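Local coordinates for protein tRNA (guanine-N(1)-)-methyltransferase (Corynebacterium diphtheriae, PDB 7KFF) that probably transfers a methyl group from S-adenosylmethionine to N1 of guanosine 37 in tRNA, as a knotted SPOUT-type methyltransferase, at residues Lys135-Phe148 against Ile177-Ile191. Sequence-based numbering, arbitrary orientation.
With SAH (S-adenosyl-L-homocysteine), chain C.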
loop_
_atom_site.group_PDB
_atom_site.type_symbol
_atom_site.label_atom_id
_atom_site.label_comp_id
_atom_site.label_asym_id
_atom_site.label_seq_id
_atom_site.Cartn_x
_atom_site.Cartn_y
_atom_site.Cartn_z
ATOM N N LYS A 135 17.277 -11.360 -17.408
ATOM C CA LYS A 135 17.468 -10.058 -16.804
ATOM C C LYS A 135 16.802 -10.023 -15.433
ATOM O O LYS A 135 15.770 -10.652 -15.227
ATOM C CB LYS A 135 16.830 -8.985 -17.677
ATOM C CG LYS A 135 17.479 -8.803 -19.038
ATOM C CD LYS A 135 16.767 -7.741 -19.857
ATOM C CE LYS A 135 17.466 -7.521 -21.188
ATOM N NZ LYS A 135 16.703 -6.594 -22.068
ATOM N N PRO A 136 17.355 -9.272 -14.492
ATOM C CA PRO A 136 16.664 -9.065 -13.215
ATOM C C PRO A 136 15.414 -8.232 -13.417
ATOM O O PRO A 136 15.248 -7.547 -14.425
ATOM C CB PRO A 136 17.691 -8.315 -12.360
ATOM C CG PRO A 136 18.646 -7.736 -13.341
ATOM C CD PRO A 136 18.656 -8.580 -14.548
ATOM N N LEU A 137 14.534 -8.280 -12.430
ATOM C CA LEU A 137 13.301 -7.507 -12.444
ATOM C C LEU A 137 13.539 -6.174 -11.746
ATOM O O LEU A 137 14.058 -6.149 -10.626
ATOM C CB LEU A 137 12.195 -8.264 -11.706
ATOM C CG LEU A 137 10.824 -7.594 -11.616
ATOM C CD1 LEU A 137 10.202 -7.426 -12.991
ATOM C CD2 LEU A 137 9.898 -8.399 -10.718
ATOM N N LEU A 138 13.167 -5.074 -12.407
ATOM C CA LEU A 138 13.175 -3.738 -11.829
ATOM C C LEU A 138 11.744 -3.287 -11.598
ATOM O O LEU A 138 10.960 -3.178 -12.553
ATOM C CB LEU A 138 13.890 -2.747 -12.741
ATOM C CG LEU A 138 13.877 -1.295 -12.282
ATOM C CD1 LEU A 138 14.645 -1.133 -10.977
ATOM C CD2 LEU A 138 14.429 -0.357 -13.335
ATOM N N LEU A 139 11.410 -3.048 -10.331
ATOM C CA LEU A 139 10.109 -2.505 -9.954
ATOM C C LEU A 139 10.252 -1.018 -9.645
ATOM O O LEU A 139 11.121 -0.616 -8.867
ATOM C CB LEU A 139 9.517 -3.244 -8.764
ATOM C CG LEU A 139 9.219 -4.710 -9.057
ATOM C CD1 LEU A 139 8.606 -5.364 -7.844
ATOM C CD2 LEU A 139 8.322 -4.903 -10.264
ATOM N N VAL A 140 9.411 -0.218 -10.285
ATOM C CA VAL A 140 9.419 1.231 -10.157
ATOM C C VAL A 140 8.062 1.655 -9.624
ATOM O O VAL A 140 7.089 1.752 -10.382
ATOM C CB VAL A 140 9.710 1.921 -11.505
ATOM C CG1 VAL A 140 9.781 3.426 -11.290
ATOM C CG2 VAL A 140 10.985 1.378 -12.158
ATOM N N PRO A 141 7.943 1.901 -8.322
ATOM C CA PRO A 141 6.659 2.355 -7.785
ATOM C C PRO A 141 6.273 3.700 -8.381
ATOM O O PRO A 141 7.079 4.630 -8.462
ATOM C CB PRO A 141 6.923 2.442 -6.281
ATOM C CG PRO A 141 8.037 1.476 -6.033
ATOM C CD PRO A 141 8.915 1.565 -7.255
ATOM N N THR A 142 5.013 3.798 -8.809
ATOM C CA THR A 142 4.481 5.051 -9.294
ATOM C C THR A 142 2.968 4.943 -9.280
ATOM O O THR A 142 2.426 3.870 -9.615
ATOM C CB THR A 142 4.950 5.394 -10.705
ATOM O OG1 THR A 142 4.037 6.345 -11.237
ATOM C CG2 THR A 142 5.021 4.209 -11.614
ATOM N N PRO A 143 2.249 6.002 -8.907
ATOM C CA PRO A 143 0.779 5.923 -8.920
ATOM C C PRO A 143 0.227 5.819 -10.328
ATOM O O PRO A 143 -0.970 5.554 -10.494
ATOM C CB PRO A 143 0.344 7.229 -8.248
ATOM C CG PRO A 143 1.484 8.174 -8.539
ATOM C CD PRO A 143 2.733 7.336 -8.508
ATOM N N ALA A 144 1.065 6.052 -11.341
ATOM C CA ALA A 144 0.685 5.908 -12.744
ATOM C C ALA A 144 1.102 4.566 -13.339
ATOM O O ALA A 144 1.034 4.391 -14.554
ATOM C CB ALA A 144 1.248 7.074 -13.546
ATOM N N GLY A 145 1.519 3.621 -12.507
ATOM C CA GLY A 145 1.860 2.287 -12.964
ATOM C C GLY A 145 0.670 1.347 -12.927
ATOM O O GLY A 145 -0.354 1.606 -12.306
ATOM N N ALA A 146 0.820 0.210 -13.586
ATOM C CA ALA A 146 -0.224 -0.798 -13.513
ATOM C C ALA A 146 -0.423 -1.249 -12.067
ATOM O O ALA A 146 0.553 -1.424 -11.318
ATOM C CB ALA A 146 0.136 -1.994 -14.388
ATOM N N PRO A 147 -1.661 -1.446 -11.638
ATOM C CA PRO A 147 -1.897 -1.811 -10.237
ATOM C C PRO A 147 -1.207 -3.091 -9.815
ATOM O O PRO A 147 -1.216 -4.085 -10.538
ATOM C CB PRO A 147 -3.418 -1.989 -10.168
ATOM C CG PRO A 147 -3.939 -1.144 -11.271
ATOM C CD PRO A 147 -2.928 -1.238 -12.367
ATOM N N PHE A 148 -0.644 -3.063 -8.607
ATOM C CA PHE A 148 -0.151 -4.274 -7.961
ATOM C C PHE A 148 -1.323 -5.194 -7.636
ATOM O O PHE A 148 -2.311 -4.774 -7.015
ATOM C CB PHE A 148 0.562 -3.871 -6.659
ATOM C CG PHE A 148 1.237 -5.005 -5.923
ATOM C CD1 PHE A 148 1.999 -5.957 -6.597
ATOM C CD2 PHE A 148 1.119 -5.109 -4.542
ATOM C CE1 PHE A 148 2.621 -6.969 -5.921
ATOM C CE2 PHE A 148 1.746 -6.138 -3.869
ATOM C CZ PHE A 148 2.484 -7.055 -4.548
ATOM N N ILE A 177 13.640 4.863 -16.942
ATOM C CA ILE A 177 12.810 3.668 -17.041
ATOM C C ILE A 177 12.982 3.023 -18.403
ATOM O O ILE A 177 13.133 1.806 -18.503
ATOM C CB ILE A 177 11.343 4.029 -16.766
ATOM C CG1 ILE A 177 11.076 4.282 -15.287
ATOM C CG2 ILE A 177 10.414 2.881 -17.191
ATOM C CD1 ILE A 177 11.747 5.443 -14.710
ATOM N N GLU A 178 12.990 3.829 -19.472
ATOM C CA GLU A 178 13.145 3.249 -20.800
ATOM C C GLU A 178 14.539 2.668 -20.990
ATOM O O GLU A 178 14.693 1.544 -21.482
ATOM C CB GLU A 178 12.865 4.316 -21.867
ATOM C CG GLU A 178 11.484 4.967 -21.760
ATOM C CD GLU A 178 10.324 3.971 -21.710
ATOM O OE1 GLU A 178 10.432 2.865 -22.300
ATOM O OE2 GLU A 178 9.284 4.320 -21.087
ATOM N N ASP A 179 15.572 3.428 -20.614
ATOM C CA ASP A 179 16.937 2.934 -20.744
ATOM C C ASP A 179 17.169 1.679 -19.908
ATOM O O ASP A 179 17.943 0.797 -20.313
ATOM C CB ASP A 179 17.912 4.024 -20.323
ATOM C CG ASP A 179 19.336 3.572 -20.383
ATOM O OD1 ASP A 179 19.892 3.530 -21.498
ATOM O OD2 ASP A 179 19.922 3.301 -19.318
ATOM N N ALA A 180 16.510 1.576 -18.747
ATOM C CA ALA A 180 16.703 0.426 -17.874
ATOM C C ALA A 180 16.275 -0.870 -18.536
ATOM O O ALA A 180 16.735 -1.940 -18.130
ATOM C CB ALA A 180 15.934 0.626 -16.568
ATOM N N LYS A 181 15.408 -0.802 -19.551
ATOM C CA LYS A 181 14.953 -2.005 -20.236
ATOM C C LYS A 181 16.091 -2.748 -20.925
ATOM O O LYS A 181 15.960 -3.945 -21.198
ATOM C CB LYS A 181 13.834 -1.692 -21.220
ATOM C CG LYS A 181 12.591 -1.173 -20.542
ATOM C CD LYS A 181 11.532 -0.696 -21.520
ATOM C CE LYS A 181 10.367 -0.111 -20.746
ATOM N NZ LYS A 181 9.334 0.453 -21.658
ATOM N N LYS A 182 17.209 -2.080 -21.189
ATOM C CA LYS A 182 18.351 -2.786 -21.761
ATOM C C LYS A 182 18.932 -3.796 -20.784
ATOM O O LYS A 182 19.535 -4.789 -21.209
ATOM C CB LYS A 182 19.440 -1.788 -22.164
ATOM C CG LYS A 182 19.056 -0.898 -23.324
ATOM C CD LYS A 182 20.162 0.116 -23.604
ATOM C CE LYS A 182 19.886 0.923 -24.858
ATOM N NZ LYS A 182 20.947 1.958 -25.070
ATOM N N THR A 183 18.765 -3.559 -19.485
ATOM C CA THR A 183 19.390 -4.344 -18.431
ATOM C C THR A 183 18.405 -5.147 -17.610
ATOM O O THR A 183 18.769 -6.188 -17.059
ATOM C CB THR A 183 20.147 -3.394 -17.488
ATOM O OG1 THR A 183 21.105 -2.655 -18.259
ATOM C CG2 THR A 183 20.860 -4.144 -16.384
ATOM N N TYR A 184 17.180 -4.664 -17.498
ATOM C CA TYR A 184 16.182 -5.234 -16.615
ATOM C C TYR A 184 14.902 -5.523 -17.390
ATOM O O TYR A 184 14.605 -4.876 -18.393
ATOM C CB TYR A 184 15.786 -4.209 -15.551
ATOM C CG TYR A 184 16.847 -3.816 -14.541
ATOM C CD1 TYR A 184 16.934 -4.476 -13.334
ATOM C CD2 TYR A 184 17.713 -2.742 -14.778
ATOM C CE1 TYR A 184 17.855 -4.119 -12.389
ATOM C CE2 TYR A 184 18.656 -2.376 -13.844
ATOM C CZ TYR A 184 18.708 -3.082 -12.637
ATOM O OH TYR A 184 19.600 -2.768 -11.648
ATOM N N ARG A 185 14.096 -6.459 -16.861
ATOM C CA ARG A 185 12.660 -6.457 -17.134
ATOM C C ARG A 185 12.042 -5.394 -16.238
ATOM O O ARG A 185 12.233 -5.453 -15.024
ATOM C CB ARG A 185 12.077 -7.832 -16.839
ATOM C CG ARG A 185 12.435 -8.884 -17.900
ATOM C CD ARG A 185 12.050 -10.320 -17.465
ATOM N NE ARG A 185 12.868 -10.747 -16.337
ATOM C CZ ARG A 185 12.423 -11.067 -15.125
ATOM N NH1 ARG A 185 11.127 -11.068 -14.838
ATOM N NH2 ARG A 185 13.288 -11.393 -14.178
ATOM N N VAL A 186 11.361 -4.399 -16.810
ATOM C CA VAL A 186 10.937 -3.213 -16.069
ATOM C C VAL A 186 9.425 -3.224 -15.902
ATOM O O VAL A 186 8.692 -3.421 -16.875
ATOM C CB VAL A 186 11.398 -1.918 -16.760
ATOM C CG1 VAL A 186 10.962 -0.693 -15.983
ATOM C CG2 VAL A 186 12.903 -1.932 -16.938
ATOM N N ARG A 187 8.965 -2.976 -14.675
ATOM C CA ARG A 187 7.549 -2.825 -14.378
ATOM C C ARG A 187 7.347 -1.586 -13.516
ATOM O O ARG A 187 7.902 -1.481 -12.420
ATOM C CB ARG A 187 7.020 -4.073 -13.665
ATOM C CG ARG A 187 5.681 -3.883 -13.010
ATOM C CD ARG A 187 4.464 -3.731 -13.991
ATOM N NE ARG A 187 3.281 -3.523 -13.165
ATOM C CZ ARG A 187 2.567 -4.493 -12.607
ATOM N NH1 ARG A 187 1.593 -4.218 -11.763
ATOM N NH2 ARG A 187 2.827 -5.746 -12.918
ATOM N N GLU A 188 6.530 -0.668 -13.990
ATOM C CA GLU A 188 6.002 0.429 -13.187
ATOM C C GLU A 188 4.755 -0.068 -12.474
ATOM O O GLU A 188 3.913 -0.727 -13.086
ATOM C CB GLU A 188 5.652 1.615 -14.087
ATOM C CG GLU A 188 6.896 2.344 -14.640
ATOM C CD GLU A 188 6.579 3.353 -15.723
ATOM O OE1 GLU A 188 6.021 2.963 -16.773
ATOM O OE2 GLU A 188 6.898 4.542 -15.545
ATOM N N VAL A 189 4.663 0.192 -11.168
ATOM C CA VAL A 189 3.640 -0.455 -10.352
ATOM C C VAL A 189 3.066 0.526 -9.337
ATOM O O VAL A 189 3.812 1.160 -8.578
ATOM C CB VAL A 189 4.189 -1.724 -9.663
ATOM C CG1 VAL A 189 5.496 -1.471 -8.931
ATOM C CG2 VAL A 189 3.158 -2.334 -8.726
ATOM N N SER A 190 1.745 0.633 -9.317
ATOM C CA SER A 190 1.045 1.406 -8.308
ATOM C C SER A 190 0.484 0.474 -7.242
ATOM O O SER A 190 -0.098 -0.567 -7.564
ATOM C CB SER A 190 -0.129 2.156 -8.926
ATOM O OG SER A 190 -0.821 2.799 -7.866
ATOM N N ILE A 191 0.605 0.861 -5.970
ATOM C CA ILE A 191 -0.016 0.052 -4.917
ATOM C C ILE A 191 -1.482 0.409 -4.666
ATOM O O ILE A 191 -2.164 -0.303 -3.911
ATOM C CB ILE A 191 0.811 -0.016 -3.610
ATOM C CG1 ILE A 191 0.925 1.367 -2.948
ATOM C CG2 ILE A 191 2.160 -0.652 -3.887
ATOM C CD1 ILE A 191 1.316 1.296 -1.488
HETATM N N SAH C . 3.078 14.118 -9.191
HETATM C CA SAH C . 3.070 12.679 -9.020
HETATM C CB SAH C . 3.442 12.409 -7.580
HETATM C CG SAH C . 4.706 11.593 -7.377
HETATM S SD SAH C . 4.575 11.041 -5.687
HETATM C C SAH C . 1.727 12.026 -9.296
HETATM O O SAH C . 0.735 12.308 -8.628
HETATM O OXT SAH C . 1.619 11.177 -10.181
HETATM C "C5'" SAH C . 6.303 10.666 -5.426
HETATM C "C4'" SAH C . 6.647 9.194 -5.535
HETATM O "O4'" SAH C . 5.951 8.428 -4.553
HETATM C "C3'" SAH C . 6.343 8.495 -6.869
HETATM O "O3'" SAH C . 7.269 8.821 -7.840
HETATM C "C2'" SAH C . 6.359 7.030 -6.429
HETATM O "O2'" SAH C . 7.674 6.559 -6.269
HETATM C "C1'" SAH C . 5.715 7.127 -5.062
HETATM N N9 SAH C . 4.256 6.919 -5.105
HETATM C C8 SAH C . 3.269 7.851 -4.870
HETATM N N7 SAH C . 2.068 7.248 -4.928
HETATM C C5 SAH C . 2.277 5.935 -5.222
HETATM C C6 SAH C . 1.421 4.859 -5.410
HETATM N N6 SAH C . 0.077 4.946 -5.343
HETATM N N1 SAH C . 1.973 3.630 -5.692
HETATM C C2 SAH C . 3.337 3.479 -5.767
HETATM N N3 SAH C . 4.189 4.524 -5.574
HETATM C C4 SAH C . 3.651 5.722 -5.312
HETATM O O HOH W 1 -2.944 -2.064 -6.502
#
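Arg187 lays its CB 3.7 Å from Leu139 CD2, and CG stays beside the same methyl. CG lies anti to the backbone N (chi1 165°), and a bend at chi2 (70°) carries the chain across to Ala146. There NE donates to Glu188 O of its own strand, with Ala146 CB near by. NH1 reaches Ala146 O at 3.0 Å, the acceptor lying in the guanidinium plane, and also forms a salt bridge with Asp152. Ser190 N bonds the same Ala146 O from the opposite face of its carbonyl plane, so two donors grip one oxygen.

On the other flank, Leu138 N to Arg185 O (2.8 Å) and Val140 N to Arg187 O (2.9 Å) show parallel pairing with strand 137-141. At the N-terminal end of strand 185-190, Arg185 grips Lys135 O side-on, through NE and, at 2.8 Å, through NH2. Strand 185-190 thus lies between 137-141 and 146-147, whose connection is the type I turn Thr142-Gly145. At the C-terminal ends of 137-141 and 185-190, Ile191 N donates to adenine N1 of SAH (3.1 Å) while Pro141 O accepts from its O2'. Backbone groups of both segments therefore hold the adenosine of the bound SAH, consistent with the SPOUT knot forming the site for methyl donor and product.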